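PDB 4APM: apical membrane antigen 1 from Babesia divergens, which probably takes part, as a parasite surface protein, in the moving junction formed during host cell invasion. Local coordinates for residues 50-55 / 201-206; 147-152 / 160-165. All blocks are in the same frame, centred on the assembly; numbering follows the deposited sequence.

Contact 1 (50-55 / 201-206)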
loop_
_atom_site.group_PDB
_atom_site.type_symbol
_atom_site.label_atom_id
_atom_site.label_comp_id
_atom_site.label_asym_id
_atom_site.label_seq_id
_atom_site.Cartn_x
_atom_site.Cartn_y
_atom_site.Cartn_z
ATOM N N LYS A 50 -7.696 6.869 -4.528
ATOM C CA LYS A 50 -7.440 8.078 -3.757
ATOM C C LYS A 50 -6.053 8.115 -3.046
ATOM O O LYS A 50 -5.583 9.191 -2.626
ATOM C CB LYS A 50 -8.576 8.312 -2.762
ATOM C CG LYS A 50 -9.892 8.772 -3.411
ATOM C CD LYS A 50 -11.012 8.964 -2.394
ATOM C CE LYS A 50 -11.202 7.701 -1.544
ATOM N NZ LYS A 50 -12.525 7.590 -0.844
ATOM N N CYS A 51 -5.384 6.961 -2.984
ATOM C CA CYS A 51 -4.024 6.859 -2.514
ATOM C C CYS A 51 -3.059 6.637 -3.689
ATOM O O CYS A 51 -3.341 5.856 -4.595
ATOM C CB CYS A 51 -3.905 5.697 -1.558
ATOM S SG CYS A 51 -4.912 5.878 -0.080
ATOM N N PRO A 52 -1.906 7.329 -3.668
ATOM C CA PRO A 52 -0.831 6.923 -4.562
ATOM C C PRO A 52 -0.291 5.563 -4.100
ATOM O O PRO A 52 -0.511 5.170 -2.943
ATOM C CB PRO A 52 0.220 8.026 -4.351
ATOM C CG PRO A 52 -0.114 8.667 -2.998
ATOM C CD PRO A 52 -1.388 8.052 -2.485
ATOM N N VAL A 53 0.284 4.804 -5.025
ATOM C CA VAL A 53 0.792 3.465 -4.751
ATOM C C VAL A 53 2.332 3.463 -4.925
ATOM O O VAL A 53 2.839 3.602 -6.039
ATOM C CB VAL A 53 0.145 2.444 -5.722
ATOM C CG1 VAL A 53 0.594 1.038 -5.402
ATOM C CG2 VAL A 53 -1.394 2.541 -5.671
ATOM N N MET A 54 3.073 3.368 -3.828
ATOM C CA MET A 54 4.534 3.449 -3.914
ATOM C C MET A 54 5.106 2.175 -4.556
ATOM O O MET A 54 4.615 1.062 -4.320
ATOM C CB MET A 54 5.161 3.650 -2.540
ATOM C CG MET A 54 4.819 4.957 -1.877
ATOM S SD MET A 54 5.617 5.109 -0.267
ATOM C CE MET A 54 7.294 5.606 -0.705
ATOM N N GLY A 55 6.119 2.342 -5.394
ATOM C CA GLY A 55 6.789 1.192 -5.963
ATOM C C GLY A 55 6.032 0.477 -7.068
ATOM O O GLY A 55 6.506 -0.546 -7.571
ATOM N N HIS A 201 10.455 4.644 -4.876
ATOM C CA HIS A 201 10.392 6.101 -4.799
ATOM C C HIS A 201 9.455 6.603 -5.875
ATOM O O HIS A 201 9.227 7.798 -5.998
ATOM C CB HIS A 201 11.812 6.709 -4.984
ATOM C CG HIS A 201 12.512 6.264 -6.274
ATOM N ND1 HIS A 201 13.069 5.039 -6.418
ATOM C CD2 HIS A 201 12.705 6.925 -7.497
ATOM C CE1 HIS A 201 13.587 4.920 -7.669
ATOM N NE2 HIS A 201 13.362 6.067 -8.326
ATOM N N LEU A 202 8.921 5.678 -6.667
ATOM C CA LEU A 202 7.897 5.980 -7.661
ATOM C C LEU A 202 6.499 5.867 -7.051
ATOM O O LEU A 202 6.224 4.970 -6.232
ATOM C CB LEU A 202 8.026 5.039 -8.863
ATOM C CG LEU A 202 8.865 5.453 -10.082
ATOM C CD1 LEU A 202 10.144 6.218 -9.736
ATOM C CD2 LEU A 202 9.178 4.274 -10.992
ATOM N N TYR A 203 5.614 6.790 -7.448
ATOM C CA TYR A 203 4.224 6.791 -7.001
ATOM C C TYR A 203 3.316 6.752 -8.218
ATOM O O TYR A 203 3.270 7.714 -8.979
ATOM C CB TYR A 203 3.920 8.076 -6.246
ATOM C CG TYR A 203 4.692 8.257 -4.979
ATOM C CD1 TYR A 203 6.043 8.606 -5.000
ATOM C CD2 TYR A 203 4.058 8.107 -3.750
ATOM C CE1 TYR A 203 6.739 8.761 -3.843
ATOM C CE2 TYR A 203 4.735 8.300 -2.581
ATOM C CZ TYR A 203 6.080 8.632 -2.639
ATOM O OH TYR A 203 6.753 8.792 -1.463
ATOM N N TYR A 204 2.605 5.647 -8.399
ATOM C CA TYR A 204 1.564 5.543 -9.434
ATOM C C TYR A 204 0.234 5.988 -8.834
ATOM O O TYR A 204 -0.156 5.543 -7.755
ATOM C CB TYR A 204 1.448 4.091 -9.907
ATOM C CG TYR A 204 0.541 3.868 -11.109
ATOM C CD1 TYR A 204 -0.846 3.782 -10.962
ATOM C CD2 TYR A 204 1.076 3.702 -12.381
ATOM C CE1 TYR A 204 -1.670 3.553 -12.064
ATOM C CE2 TYR A 204 0.264 3.498 -13.494
ATOM C CZ TYR A 204 -1.107 3.428 -13.328
ATOM O OH TYR A 204 -1.909 3.215 -14.398
ATOM N N GLY A 205 -0.498 6.832 -9.537
ATOM C CA GLY A 205 -1.794 7.212 -9.017
ATOM C C GLY A 205 -2.695 7.791 -10.062
ATOM O O GLY A 205 -2.327 7.900 -11.241
ATOM N N SER A 206 -3.864 8.224 -9.605
ATOM C CA SER A 206 -4.851 8.789 -10.457
ATOM C C SER A 206 -4.992 10.243 -10.064
ATOM O O SER A 206 -4.544 10.644 -9.007
ATOM C CB SER A 206 -6.185 8.060 -10.235
ATOM O OG SER A 206 -6.924 8.708 -9.223
HETATM O O HOH W 1 -4.328 6.545 -6.955
#

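Contact 2 (147-152 / 160-165)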
loop_
_atom_site.group_PDB
_atom_site.type_symbol
_atom_site.label_atom_id
_atom_site.label_comp_id
_atom_site.label_asym_id
_atom_site.label_seq_id
_atom_site.Cartn_x
_atom_site.Cartn_y
_atom_site.Cartn_z
ATOM N N ARG A 147 -9.467 11.347 -17.389
ATOM C CA ARG A 147 -8.128 11.826 -17.031
ATOM C C ARG A 147 -7.122 10.686 -17.042
ATOM O O ARG A 147 -7.477 9.542 -16.813
ATOM C CB ARG A 147 -8.132 12.517 -15.665
ATOM C CG ARG A 147 -9.001 13.780 -15.571
ATOM C CD ARG A 147 -8.500 14.916 -16.458
ATOM N NE ARG A 147 -9.318 16.106 -16.252
ATOM C CZ ARG A 147 -10.376 16.438 -17.004
ATOM N NH1 ARG A 147 -10.724 15.714 -18.068
ATOM N NH2 ARG A 147 -11.093 17.504 -16.691
ATOM N N TYR A 148 -5.872 10.997 -17.361
ATOM C CA TYR A 148 -4.832 9.972 -17.481
ATOM C C TYR A 148 -4.222 9.721 -16.093
ATOM O O TYR A 148 -4.321 10.589 -15.214
ATOM C CB TYR A 148 -3.751 10.464 -18.434
ATOM C CG TYR A 148 -4.205 10.677 -19.856
ATOM C CD1 TYR A 148 -4.255 9.615 -20.744
ATOM C CD2 TYR A 148 -4.516 11.955 -20.335
ATOM C CE1 TYR A 148 -4.632 9.797 -22.054
ATOM C CE2 TYR A 148 -4.924 12.146 -21.643
ATOM C CZ TYR A 148 -4.972 11.056 -22.497
ATOM O OH TYR A 148 -5.337 11.205 -23.808
ATOM N N PRO A 149 -3.551 8.560 -15.900
ATOM C CA PRO A 149 -2.782 8.380 -14.668
ATOM C C PRO A 149 -1.461 9.171 -14.681
ATOM O O PRO A 149 -1.003 9.616 -15.744
ATOM C CB PRO A 149 -2.508 6.879 -14.626
ATOM C CG PRO A 149 -2.812 6.349 -15.993
ATOM C CD PRO A 149 -3.327 7.464 -16.861
ATOM N N PHE A 150 -0.881 9.367 -13.500
ATOM C CA PHE A 150 0.465 9.909 -13.361
ATOM C C PHE A 150 1.409 8.905 -12.654
ATOM O O PHE A 150 0.966 7.957 -12.023
ATOM C CB PHE A 150 0.401 11.205 -12.573
ATOM C CG PHE A 150 0.190 11.000 -11.093
ATOM C CD1 PHE A 150 -1.097 10.908 -10.569
ATOM C CD2 PHE A 150 1.287 10.848 -10.226
ATOM C CE1 PHE A 150 -1.301 10.723 -9.219
ATOM C CE2 PHE A 150 1.086 10.633 -8.876
ATOM C CZ PHE A 150 -0.210 10.581 -8.371
ATOM N N VAL A 151 2.715 9.106 -12.776
ATOM C CA VAL A 151 3.674 8.426 -11.915
ATOM C C VAL A 151 4.604 9.516 -11.474
ATOM O O VAL A 151 5.089 10.273 -12.307
ATOM C CB VAL A 151 4.481 7.385 -12.704
ATOM C CG1 VAL A 151 5.538 6.742 -11.798
ATOM C CG2 VAL A 151 3.550 6.321 -13.315
ATOM N N TYR A 152 4.742 9.723 -10.173
ATOM C CA TYR A 152 5.666 10.741 -9.721
ATOM C C TYR A 152 6.955 10.039 -9.273
ATOM O O TYR A 152 6.907 9.129 -8.449
ATOM C CB TYR A 152 5.085 11.579 -8.569
ATOM C CG TYR A 152 6.104 12.568 -8.005
ATOM C CD1 TYR A 152 6.512 13.677 -8.744
ATOM C CD2 TYR A 152 6.720 12.343 -6.793
ATOM C CE1 TYR A 152 7.427 14.578 -8.253
ATOM C CE2 TYR A 152 7.623 13.250 -6.281
ATOM C CZ TYR A 152 7.974 14.365 -7.020
ATOM O OH TYR A 152 8.926 15.236 -6.526
ATOM N N HIS A 160 5.405 12.327 -14.320
ATOM C CA HIS A 160 5.088 11.730 -15.609
ATOM C C HIS A 160 3.607 11.509 -15.791
ATOM O O HIS A 160 2.926 10.922 -14.940
ATOM C CB HIS A 160 5.814 10.399 -15.775
ATOM C CG HIS A 160 7.305 10.495 -15.625
ATOM N ND1 HIS A 160 8.138 10.542 -16.684
ATOM C CD2 HIS A 160 8.103 10.585 -14.490
ATOM C CE1 HIS A 160 9.407 10.641 -16.245
ATOM N NE2 HIS A 160 9.381 10.667 -14.899
ATOM N N ILE A 161 3.095 11.922 -16.935
ATOM C CA ILE A 161 1.742 11.571 -17.284
ATOM C C ILE A 161 1.793 10.394 -18.241
ATOM O O ILE A 161 2.585 10.384 -19.191
ATOM C CB ILE A 161 0.985 12.776 -17.896
ATOM C CG1 ILE A 161 1.190 14.026 -17.024
ATOM C CG2 ILE A 161 -0.492 12.457 -18.090
ATOM C CD1 ILE A 161 0.684 13.919 -15.596
ATOM N N LEU A 162 0.992 9.380 -17.946
ATOM C CA LEU A 162 0.920 8.201 -18.766
ATOM C C LEU A 162 -0.094 8.452 -19.855
ATOM O O LEU A 162 -1.044 9.210 -19.649
ATOM C CB LEU A 162 0.551 6.976 -17.916
ATOM C CG LEU A 162 1.613 6.675 -16.851
ATOM C CD1 LEU A 162 1.442 5.319 -16.188
ATOM C CD2 LEU A 162 2.991 6.769 -17.467
ATOM N N PHE A 163 0.151 7.881 -21.032
ATOM C CA PHE A 163 -0.734 8.042 -22.188
ATOM C C PHE A 163 -1.855 7.008 -22.205
ATOM O O PHE A 163 -2.735 7.078 -23.043
ATOM C CB PHE A 163 0.067 7.936 -23.493
ATOM C CG PHE A 163 -0.622 8.545 -24.691
ATOM C CD1 PHE A 163 -0.994 9.894 -24.696
ATOM C CD2 PHE A 163 -0.855 7.787 -25.839
ATOM C CE1 PHE A 163 -1.623 10.461 -25.801
ATOM C CE2 PHE A 163 -1.459 8.357 -26.960
ATOM C CZ PHE A 163 -1.849 9.690 -26.935
ATOM N N THR A 164 -1.776 5.999 -21.336
ATOM C CA THR A 164 -2.803 4.946 -21.292
ATOM C C THR A 164 -3.043 4.498 -19.862
ATOM O O THR A 164 -2.101 4.455 -19.073
ATOM C CB THR A 164 -2.400 3.703 -22.127
ATOM O OG1 THR A 164 -3.325 2.636 -21.869
ATOM C CG2 THR A 164 -1.025 3.234 -21.770
ATOM N N PRO A 165 -4.299 4.117 -19.530
ATOM C CA PRO A 165 -4.524 3.554 -18.208
ATOM C C PRO A 165 -4.235 2.046 -18.151
ATOM O O PRO A 165 -4.379 1.436 -17.083
ATOM C CB PRO A 165 -5.999 3.826 -17.968
ATOM C CG PRO A 165 -6.611 3.740 -19.341
ATOM C CD PRO A 165 -5.559 4.237 -20.300
#

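Contact 1 (50-55 / 201-206)
Val53 and Tyr204 form an antiparallel hydrogen-bonded pair, with Val53 N to Tyr204 O at 2.9 Å and Tyr204 N to Val53 O at 3.1 Å, and the non-hydrogen-bonded pair Met54–Tyr203 follows. The ladder is completed by Gly55 N, which donates to Leu202 O at 2.8 Å. Past its other end the chains part, and a water spans them, donating to Cys51 O and accepting from Ser206 N. Met54 and Tyr203 carry the side-chain contact. As a non-hydrogen-bonded pair they leave the same face of the sheet; matching chi1 values (-65° and -64°), CG anti to the carbonyl carbon in each, then run the two chains alongside. Met54 CG meets Tyr203 CE2 at 3.4 Å. A bend at chi3 (80°) then turns the methyl toward the phenol tip, leaving Met54 CE 3.3 Å from Tyr203 OH. The sulfur sits obliquely to the ring, 4.9 Å from its centroid, in a Met-aromatic contact. Pro52 CB reaches the ring edge at Tyr203 CD2, 3.9 Å away, and Val126 of helix 125-134 touches both residues. Tyr204 turns to the other face, where Lys56 makes a cation-pi contact with it. Close by, Cys51 is tied to Cys217 by a disulfide. An antiparallel sheet with a helix laid across one face is consistent with the PAN fold to whose clan this family belongs.

Contact 2 (147-152 / 160-165)
Tyr148 lies along Leu162 and Phe163 where the beta hairpin of strands 150-153 and 158-161 opens into loop. Within the hairpin, Val151 and His160 are a hydrogen-bonded pair: Val151 N reaches His160 O at 2.8 Å, and His160 N returns to Val151 O at 2.9 Å. Phe150 and Ile161 are the adjoining non-hydrogen-bonded pair. Beyond them the pairing runs on into the loops, where Leu162 N donates to Pro149 O at 3.0 Å. Tyr148 illustrates how an aromatic side chain can follow the backbone opposite as the strands give way to loop. Its CB lies 3.2 Å from Leu162 O and also touches the Ile161 CG2 methyl. CG, anti to the carbonyl carbon (chi1 -64°), carries the ring on past the same carbonyl, with CD1 still beside it, and CE1 arrives 3.5 Å from Phe163 O. At the tip, Tyr148 OH approaches Phe163 CE1 at 4.3 Å. The rings of Tyr148 and Phe163 are nearly parallel, their planes at 9°, yet offset so strongly that little of one lies over the other; Phe82 meets each of them edge-to-face. Pro149 lies perpendicular to Leu162, its CG resting against Leu162 CB and Thr164 O. On the face shared by Val151 and His160, Val151 CG2 packs against Leu162 CD1 at 3.7 Å. Tyr204 of strand 202-205 touches Val151 and Pro149. His160 sets its ring with the CD2 edge directed at Val151 O, which lies in the ring plane.

In the fold
Contact 1 and contact 2 belong to one antiparallel sheet, and strand 202-205 of the first pairs directly with strand 150-153 of the second, probably through Tyr203 O to Tyr152 N and Gly205 O to Phe150 N. Along the chain, contact 2 is nested inside the long loop that contact 1 closes: a local hairpin beside a pairing of distant segments. Contact 1 is buried, its centre about 9 Å from the centre of the chain, and joins thioether to phenol; contact 2, its centre about 19 Å from it, is partly buried and relies on Tyr148, Pro149 and branched aliphatics, with the exposed Phe163 at its margin. Tyr204 CE2, 3.5 Å from Leu162 CD1, knits their packing together.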